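Local coordinates for protein CofB (Escherichia coli, PDB 4QS4) that is a minor pilin of enterotoxigenic Escherichia coli that initiates assembly of the CFA/III type IV pilus, at residues T64-L69 / R147-L152; L389-C394 / S457-T462. All coordinates share one frame; numbering follows the deposited sequence.

Contact 1 of 2, residues T64-L69 / R147-L152. With SO4 (sulfate ion), chain F.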
ATOM      1  N   THR A  64      18.579  35.872  13.576  1.00 22.91           N
ATOM      2  CA  THR A  64      19.939  36.070  14.052  1.00 24.17           C
ATOM      3  C   THR A  64      20.858  35.984  12.831  1.00 24.85           C
ATOM      4  O   THR A  64      20.447  35.509  11.769  1.00 23.96           O
ATOM      5  CB  THR A  64      20.330  35.026  15.112  1.00 23.49           C
ATOM      6  OG1 THR A  64      20.382  33.728  14.519  1.00 22.46           O
ATOM      7  CG2 THR A  64      19.300  35.020  16.249  1.00 23.39           C
ATOM      8  N   THR A  65      22.085  36.459  12.986  1.00 27.07           N
ATOM      9  CA  THR A  65      23.001  36.614  11.853  1.00 28.79           C
ATOM     10  C   THR A  65      24.267  35.774  11.999  1.00 29.41           C
ATOM     11  O   THR A  65      25.227  35.955  11.240  1.00 30.54           O
ATOM     12  CB  THR A  65      23.387  38.094  11.682  1.00 30.37           C
ATOM     13  OG1 THR A  65      23.918  38.598  12.908  1.00 31.43           O
ATOM     14  CG2 THR A  65      22.155  38.917  11.303  1.00 31.08           C
ATOM     15  N   ASN A  66      24.263  34.847  12.955  1.00 28.27           N
ATOM     16  CA  ASN A  66      25.437  34.020  13.213  1.00 29.08           C
ATOM     17  C   ASN A  66      25.475  32.836  12.273  1.00 29.39           C
ATOM     18  O   ASN A  66      25.217  31.705  12.674  1.00 27.85           O
ATOM     19  CB  ASN A  66      25.514  33.570  14.684  1.00 28.56           C
ATOM     20  CG  ASN A  66      24.249  32.897  15.167  1.00 26.94           C
ATOM     21  OD1 ASN A  66      23.147  33.381  14.922  1.00 25.54           O
ATOM     22  ND2 ASN A  66      24.404  31.777  15.860  1.00 26.47           N
ATOM     23  N   LYS A  67      25.789  33.111  11.006  1.00 31.60           N
ATOM     24  CA  LYS A  67      25.908  32.064   9.973  1.00 33.65           C
ATOM     25  C   LYS A  67      27.010  31.057  10.322  1.00 34.29           C
ATOM     26  O   LYS A  67      26.893  29.863  10.055  1.00 33.73           O
ATOM     27  CB  LYS A  67      26.234  32.689   8.615  1.00 36.03           C
ATOM     28  CG  LYS A  67      25.128  33.544   8.016  1.00 37.42           C
ATOM     29  CD  LYS A  67      25.720  34.555   7.043  1.00 41.71           C
ATOM     30  CE  LYS A  67      24.705  35.038   6.026  1.00 42.95           C
ATOM     31  NZ  LYS A  67      24.428  33.987   5.007  1.00 44.50           N
ATOM     32  N   ASP A  68      28.083  31.565  10.903  1.00 36.17           N
ATOM     33  CA  ASP A  68      29.188  30.741  11.379  1.00 38.45           C
ATOM     34  C   ASP A  68      28.782  30.125  12.720  1.00 36.96           C
ATOM     35  O   ASP A  68      28.412  30.845  13.652  1.00 36.74           O
ATOM     36  CB  ASP A  68      30.447  31.611  11.514  1.00 40.99           C
ATOM     37  CG  ASP A  68      31.662  30.849  12.033  1.00 43.67           C
ATOM     38  OD1 ASP A  68      31.633  29.604  12.130  1.00 43.77           O
ATOM     39  OD2 ASP A  68      32.662  31.530  12.355  1.00 47.74           O
ATOM     40  N   LEU A  69      28.848  28.798  12.798  1.00 36.14           N
ATOM     41  CA  LEU A  69      28.536  28.049  14.021  1.00 36.12           C
ATOM     42  C   LEU A  69      29.358  28.489  15.229  1.00 35.72           C
ATOM     43  O   LEU A  69      28.917  28.329  16.362  1.00 35.09           O
ATOM     44  CB  LEU A  69      28.769  26.543  13.814  1.00 37.29           C
ATOM     45  CG  LEU A  69      27.747  25.682  13.068  1.00 38.04           C
ATOM     46  CD1 LEU A  69      26.401  25.705  13.768  1.00 37.02           C
ATOM     47  CD2 LEU A  69      27.609  26.110  11.615  1.00 39.15           C
ATOM     48  N   ARG A 147      19.534  28.152   8.780  1.00 25.36           N
ATOM     49  CA  ARG A 147      19.734  27.209   9.875  1.00 24.50           C
ATOM     50  C   ARG A 147      18.784  27.554  11.012  1.00 23.20           C
ATOM     51  O   ARG A 147      18.469  28.724  11.236  1.00 23.08           O
ATOM     52  CB  ARG A 147      21.191  27.280  10.357  1.00 25.22           C
ATOM     53  CG  ARG A 147      21.632  26.094  11.188  1.00 25.35           C
ATOM     54  CD  ARG A 147      23.089  26.208  11.594  1.00 26.16           C
ATOM     55  NE  ARG A 147      23.285  27.194  12.663  1.00 26.05           N
ATOM     56  CZ  ARG A 147      24.030  28.295  12.589  1.00 26.46           C
ATOM     57  NH1 ARG A 147      24.704  28.610  11.487  1.00 26.45           N
ATOM     58  NH2 ARG A 147      24.109  29.099  13.652  1.00 26.07           N
ATOM     59  N   VAL A 148      18.316  26.533  11.714  1.00 22.72           N
ATOM     60  CA  VAL A 148      17.463  26.725  12.877  1.00 21.96           C
ATOM     61  C   VAL A 148      18.162  26.121  14.087  1.00 22.38           C
ATOM     62  O   VAL A 148      18.416  24.913  14.125  1.00 22.81           O
ATOM     63  CB  VAL A 148      16.082  26.076  12.685  1.00 21.59           C
ATOM     64  CG1 VAL A 148      15.184  26.338  13.895  1.00 21.41           C
ATOM     65  CG2 VAL A 148      15.432  26.598  11.408  1.00 21.41           C
ATOM     66  N   ASP A 149      18.480  26.973  15.065  1.00 22.65           N
ATOM     67  CA  ASP A 149      19.117  26.530  16.299  1.00 23.59           C
ATOM     68  C   ASP A 149      18.112  26.477  17.435  1.00 24.11           C
ATOM     69  O   ASP A 149      17.373  27.436  17.662  1.00 25.00           O
ATOM     70  CB  ASP A 149      20.265  27.462  16.695  1.00 23.94           C
ATOM     71  CG  ASP A 149      21.410  27.445  15.708  1.00 24.18           C
ATOM     72  OD1 ASP A 149      21.567  26.454  14.953  1.00 23.61           O
ATOM     73  OD2 ASP A 149      22.171  28.439  15.703  1.00 24.62           O
ATOM     74  N   PHE A 150      18.092  25.353  18.144  1.00 24.92           N
ATOM     75  CA  PHE A 150      17.263  25.196  19.328  1.00 25.96           C
ATOM     76  C   PHE A 150      18.154  25.131  20.550  1.00 27.00           C
ATOM     77  O   PHE A 150      19.009  24.257  20.651  1.00 27.69           O
ATOM     78  CB  PHE A 150      16.425  23.926  19.229  1.00 26.87           C
ATOM     79  CG  PHE A 150      15.428  23.967  18.117  1.00 26.32           C
ATOM     80  CD1 PHE A 150      14.138  24.424  18.343  1.00 26.31           C
ATOM     81  CD2 PHE A 150      15.790  23.573  16.838  1.00 25.84           C
ATOM     82  CE1 PHE A 150      13.211  24.466  17.306  1.00 25.73           C
ATOM     83  CE2 PHE A 150      14.874  23.619  15.801  1.00 25.46           C
ATOM     84  CZ  PHE A 150      13.588  24.066  16.035  1.00 25.25           C
ATOM     85  N   ILE A 151      17.957  26.074  21.458  1.00 27.44           N
ATOM     86  CA  ILE A 151      18.712  26.113  22.698  1.00 29.49           C
ATOM     87  C   ILE A 151      17.887  25.404  23.764  1.00 30.76           C
ATOM     88  O   ILE A 151      16.791  25.849  24.107  1.00 30.26           O
ATOM     89  CB  ILE A 151      19.033  27.554  23.134  1.00 29.80           C
ATOM     90  CG1 ILE A 151      20.068  28.182  22.180  1.00 29.58           C
ATOM     91  CG2 ILE A 151      19.566  27.563  24.566  1.00 31.70           C
ATOM     92  CD1 ILE A 151      19.524  28.574  20.819  1.00 28.46           C
ATOM     93  N   LEU A 152      18.415  24.289  24.252  1.00 32.45           N
ATOM     94  CA  LEU A 152      17.760  23.509  25.284  1.00 34.97           C
ATOM     95  C   LEU A 152      18.354  23.854  26.639  1.00 37.52           C
ATOM     96  O   LEU A 152      19.544  23.658  26.858  1.00 37.69           O
ATOM     97  CB  LEU A 152      17.938  22.022  25.004  1.00 35.97           C
ATOM     98  CG  LEU A 152      17.394  21.558  23.656  1.00 35.45           C
ATOM     99  CD1 LEU A 152      17.466  20.048  23.551  1.00 36.91           C
ATOM    100  CD2 LEU A 152      15.967  22.045  23.450  1.00 34.83           C
TER
HETATM  101  S   SO4 F 605      28.778  35.157  11.215  0.50 38.64           S
HETATM  102  O1  SO4 F 605      30.247  35.228  11.031  0.50 40.51           O
HETATM  103  O2  SO4 F 605      28.359  36.187  12.197  0.50 39.32           O
HETATM  104  O3  SO4 F 605      28.133  35.387   9.903  0.50 38.59           O
HETATM  105  O4  SO4 F 605      28.389  33.834  11.716  0.50 37.84           O
HETATM  106  O   HOH W   1      22.621  30.341  17.630  1.00 20.58           O

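Contact 2 of 2, residues L389-C394 / S457-T462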
ATOM      1  N   LEU A 389      -7.424 -37.235 -23.793  1.00 30.79           N
ATOM      2  CA  LEU A 389      -6.882 -35.883 -23.748  1.00 30.40           C
ATOM      3  C   LEU A 389      -5.717 -35.828 -22.766  1.00 30.38           C
ATOM      4  O   LEU A 389      -5.697 -36.569 -21.784  1.00 30.38           O
ATOM      5  CB  LEU A 389      -7.977 -34.910 -23.302  1.00 29.15           C
ATOM      6  CG  LEU A 389      -9.258 -34.840 -24.154  1.00 29.00           C
ATOM      7  CD1 LEU A 389     -10.362 -34.133 -23.386  1.00 28.07           C
ATOM      8  CD2 LEU A 389      -8.985 -34.143 -25.477  1.00 29.90           C
ATOM      9  N   ASN A 390      -4.754 -34.950 -23.028  1.00 30.51           N
ATOM     10  CA  ASN A 390      -3.676 -34.690 -22.072  1.00 31.03           C
ATOM     11  C   ASN A 390      -4.197 -33.982 -20.825  1.00 29.73           C
ATOM     12  O   ASN A 390      -5.040 -33.074 -20.918  1.00 28.99           O
ATOM     13  CB  ASN A 390      -2.585 -33.829 -22.712  1.00 32.69           C
ATOM     14  CG  ASN A 390      -1.807 -34.565 -23.784  1.00 34.64           C
ATOM     15  OD1 ASN A 390      -1.828 -35.791 -23.861  1.00 36.29           O
ATOM     16  ND2 ASN A 390      -1.091 -33.811 -24.608  1.00 35.86           N
ATOM     17  N   VAL A 391      -3.699 -34.387 -19.660  1.00 29.57           N
ATOM     18  CA  VAL A 391      -4.069 -33.734 -18.403  1.00 28.63           C
ATOM     19  C   VAL A 391      -3.448 -32.333 -18.396  1.00 28.62           C
ATOM     20  O   VAL A 391      -2.276 -32.175 -18.709  1.00 28.26           O
ATOM     21  CB  VAL A 391      -3.616 -34.550 -17.171  1.00 29.48           C
ATOM     22  CG1 VAL A 391      -3.784 -33.758 -15.873  1.00 29.26           C
ATOM     23  CG2 VAL A 391      -4.402 -35.853 -17.091  1.00 29.29           C
ATOM     24  N   GLN A 392      -4.257 -31.328 -18.064  1.00 27.93           N
ATOM     25  CA  GLN A 392      -3.814 -29.936 -18.092  1.00 27.85           C
ATOM     26  C   GLN A 392      -2.840 -29.622 -16.960  1.00 29.25           C
ATOM     27  O   GLN A 392      -2.847 -30.281 -15.922  1.00 29.33           O
ATOM     28  CB  GLN A 392      -5.016 -28.970 -18.034  1.00 26.51           C
ATOM     29  CG  GLN A 392      -5.868 -29.029 -16.765  1.00 25.25           C
ATOM     30  CD  GLN A 392      -6.971 -30.090 -16.809  1.00 24.52           C
ATOM     31  OE1 GLN A 392      -6.768 -31.216 -17.286  1.00 24.56           O
ATOM     32  NE2 GLN A 392      -8.133 -29.745 -16.281  1.00 23.60           N
ATOM     33  N   ASP A 393      -1.998 -28.619 -17.188  1.00 30.54           N
ATOM     34  CA  ASP A 393      -1.177 -28.028 -16.137  1.00 31.96           C
ATOM     35  C   ASP A 393      -2.021 -26.990 -15.403  1.00 31.11           C
ATOM     36  O   ASP A 393      -2.570 -26.083 -16.029  1.00 32.13           O
ATOM     37  CB  ASP A 393       0.046 -27.324 -16.740  1.00 34.17           C
ATOM     38  CG  ASP A 393       1.077 -28.290 -17.300  1.00 36.27           C
ATOM     39  OD1 ASP A 393       1.096 -29.467 -16.893  1.00 36.61           O
ATOM     40  OD2 ASP A 393       1.889 -27.858 -18.145  1.00 40.14           O
ATOM     41  N   CYS A 394      -2.101 -27.101 -14.081  1.00 29.56           N
ATOM     42  CA  CYS A 394      -2.803 -26.107 -13.270  1.00 28.67           C
ATOM     43  C   CYS A 394      -1.892 -24.919 -12.948  1.00 28.68           C
ATOM     44  O   CYS A 394      -0.687 -25.093 -12.807  1.00 28.54           O
ATOM     45  CB  CYS A 394      -3.310 -26.746 -11.982  1.00 28.70           C
ATOM     46  SG  CYS A 394      -4.569 -27.994 -12.299  1.00 27.77           S
ATOM     47  N   SER A 457      -0.743 -38.434 -16.740  1.00 38.49           N
ATOM     48  CA  SER A 457      -0.740 -37.411 -17.796  1.00 37.45           C
ATOM     49  C   SER A 457      -1.889 -37.479 -18.821  1.00 35.61           C
ATOM     50  O   SER A 457      -1.951 -36.637 -19.721  1.00 33.53           O
ATOM     51  CB  SER A 457       0.602 -37.459 -18.526  1.00 39.61           C
ATOM     52  OG  SER A 457       0.788 -38.732 -19.104  1.00 41.26           O
ATOM     53  N   LYS A 458      -2.799 -38.445 -18.688  1.00 34.72           N
ATOM     54  CA  LYS A 458      -3.906 -38.599 -19.645  1.00 33.85           C
ATOM     55  C   LYS A 458      -5.283 -38.668 -18.970  1.00 30.96           C
ATOM     56  O   LYS A 458      -5.408 -39.210 -17.875  1.00 30.38           O
ATOM     57  CB  LYS A 458      -3.698 -39.857 -20.486  1.00 35.81           C
ATOM     58  CG  LYS A 458      -2.383 -39.898 -21.249  1.00 38.74           C
ATOM     59  CD  LYS A 458      -2.351 -38.872 -22.368  1.00 39.13           C
ATOM     60  CE  LYS A 458      -1.093 -39.023 -23.207  1.00 42.18           C
ATOM     61  NZ  LYS A 458      -1.219 -38.278 -24.492  1.00 42.89           N
ATOM     62  N   TRP A 459      -6.293 -38.096 -19.635  1.00 28.55           N
ATOM     63  CA  TRP A 459      -7.707 -38.271 -19.287  1.00 26.87           C
ATOM     64  C   TRP A 459      -8.281 -39.292 -20.251  1.00 26.98           C
ATOM     65  O   TRP A 459      -8.020 -39.217 -21.458  1.00 27.48           O
ATOM     66  CB  TRP A 459      -8.522 -36.982 -19.488  1.00 25.55           C
ATOM     67  CG  TRP A 459      -8.330 -35.903 -18.471  1.00 24.49           C
ATOM     68  CD1 TRP A 459      -7.734 -34.700 -18.676  1.00 24.22           C
ATOM     69  CD2 TRP A 459      -8.786 -35.900 -17.114  1.00 24.06           C
ATOM     70  NE1 TRP A 459      -7.760 -33.953 -17.526  1.00 23.94           N
ATOM     71  CE2 TRP A 459      -8.399 -34.666 -16.549  1.00 23.68           C
ATOM     72  CE3 TRP A 459      -9.469 -36.822 -16.316  1.00 24.05           C
ATOM     73  CZ2 TRP A 459      -8.670 -34.330 -15.221  1.00 23.93           C
ATOM     74  CZ3 TRP A 459      -9.734 -36.491 -14.991  1.00 24.51           C
ATOM     75  CH2 TRP A 459      -9.338 -35.253 -14.459  1.00 24.30           C
ATOM     76  N   TYR A 460      -9.066 -40.229 -19.735  1.00 26.29           N
ATOM     77  CA  TYR A 460      -9.736 -41.224 -20.577  1.00 26.76           C
ATOM     78  C   TYR A 460     -11.238 -41.172 -20.343  1.00 25.46           C
ATOM     79  O   TYR A 460     -11.709 -41.443 -19.236  1.00 25.40           O
ATOM     80  CB  TYR A 460      -9.244 -42.638 -20.261  1.00 28.05           C
ATOM     81  CG  TYR A 460      -7.757 -42.847 -20.383  1.00 29.45           C
ATOM     82  CD1 TYR A 460      -7.166 -43.111 -21.615  1.00 30.59           C
ATOM     83  CD2 TYR A 460      -6.942 -42.822 -19.254  1.00 30.52           C
ATOM     84  CE1 TYR A 460      -5.799 -43.326 -21.723  1.00 32.06           C
ATOM     85  CE2 TYR A 460      -5.577 -43.037 -19.353  1.00 32.10           C
ATOM     86  CZ  TYR A 460      -5.012 -43.281 -20.587  1.00 33.06           C
ATOM     87  OH  TYR A 460      -3.652 -43.498 -20.668  1.00 35.52           O
ATOM     88  N   ILE A 461     -11.977 -40.842 -21.393  1.00 25.30           N
ATOM     89  CA  ILE A 461     -13.430 -40.765 -21.322  1.00 25.02           C
ATOM     90  C   ILE A 461     -14.011 -41.878 -22.186  1.00 25.40           C
ATOM     91  O   ILE A 461     -13.686 -41.993 -23.373  1.00 25.24           O
ATOM     92  CB  ILE A 461     -13.955 -39.409 -21.817  1.00 24.69           C
ATOM     93  CG1 ILE A 461     -13.128 -38.272 -21.210  1.00 24.95           C
ATOM     94  CG2 ILE A 461     -15.443 -39.274 -21.478  1.00 24.29           C
ATOM     95  CD1 ILE A 461     -13.283 -36.966 -21.946  1.00 26.04           C
ATOM     96  N   THR A 462     -14.840 -42.713 -21.574  1.00 25.28           N
ATOM     97  CA  THR A 462     -15.443 -43.848 -22.256  1.00 25.83           C
ATOM     98  C   THR A 462     -16.917 -43.916 -21.885  1.00 25.64           C
ATOM     99  O   THR A 462     -17.359 -43.243 -20.950  1.00 24.92           O
ATOM    100  CB  THR A 462     -14.758 -45.177 -21.875  1.00 27.04           C
ATOM    101  OG1 THR A 462     -14.861 -45.390 -20.461  1.00 27.37           O
ATOM    102  CG2 THR A 462     -13.284 -45.158 -22.276  1.00 28.01           C
TER

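Contact 1 of 2, residues T64-L69 / R147-L152
R147 reaches from the sheet of the type IV pilin domain to the backbone of the loop 64-69 and meets it with the outer edge of its guanidinium group. NH2 donates to N66 O at 3.0 Å, and the donor lies nearly in line with that carbonyl bond. NH1 makes a weak, bent bond to K67 O at 2.9 Å and a second weak, longer one back to N66 O, so two successive carbonyls of the loop face one cationic edge. N66 is the centre of an inverse gamma turn, which is consistent with both carbonyls facing the same group. L69 closes over one face of the same group, its CD1 3.6 Å from R147 NE and above the centre of the plane.

The next shell fixes how the guanidinium is turned. D149, two residues along strand 145-154, takes NE and NH2 side-on, one nitrogen to each carboxylate oxygen, with NH2 2.9 Å from OD2 in a salt bridge. The bend at chi3 (75°) of an otherwise extended R147 chain turns the group along the strand direction, so that it faces the D149 carboxylate. S232 of strand 226-233 in turn bonds D149 OD1.

N66 adds a second link to the acid. Its amide stands almost perpendicular to the guanidinium, 87° between planes, and a water joins ND2 to D149 OD2. Further out, K67 NZ makes a salt bridge to E146 of the same strand as R147 and a hydrogen bond to T137 O, just after strand 127-136. A sulfate, probably from the crystallisation liquor, sits at the backbone of K67 and D68. Behind the water-linked amide, T64 OG1 gives its proton to N66 OD1 at 2.8 Å.

Contact 2 of 2, residues L389-C394 / S457-T462
L389 and W459 form an antiparallel, hydrogen-bonded pair where strand 387-390 joins the start of strand 458-469 in the C-terminal domain of CofB. The backbone bonds come first: W459 N reaches L389 O at 2.7 Å, almost perfectly straight, and L389 N returns a bond to W459 O at 3.1 Å. N390 and K458 follow as a non-hydrogen-bonded pair. Beyond them the segment 391-394 is no longer paired as a strand, yet V391 N still donates to S457 O at 2.8 Å. That donor stands 55° above the carbonyl plane and so is not on a lone pair, although the bond itself is straight.

Polar side chains add two bonds, one on each side of the paired backbones. On the side away from the indole, N390 and K458 run alongside each other in the same direction, and a bend at chi2 of the lysine (-69°) brings NZ to N390 OD1 at 2.6 Å, nearly in line with the amide C=O. On the indole side, Q392 spans back to the tryptophan. Its NE2 is held by R406 O, which helps fix which end of the amide faces the ring.

Apolar contacts centre on W459. V391 CG2 lies over one face of the indole, 3.9 Å from the centroid of the five-membered ring, in a CH-pi contact. L389 CB packs near W459 CB, and farther along, L389 CD1 meets I461 CD1 at 4.3 Å. Strand 404-414 contributes L407 to W459 and I461, while P405 touches V391 and Q392.

The buried indole N-H is satisfied in the plane of its ring: W459 NE1 points at Q392 OE1, 2.9 Å away with an angle of 175° at the hydrogen.

In the fold
The two contacts illustrate different ways of attaching a segment that is wholly or partly loop to a strand. In contact 1 a strand arginine reaches out to loop carbonyls without any pairing of the two backbones; in contact 2 strand pairing comes first and side chains carry the attachment on past its end. They lie in different parts of an elongated chain, the pilin domain and the C-terminal domain, with the beta-repeat domain between them in sequence. Their centres are 79 Å apart and their nearest atoms about 59 Å, so neither touches the other. Contact 2 is also tied covalently to strand 484-493, through the C394-C492 disulfide.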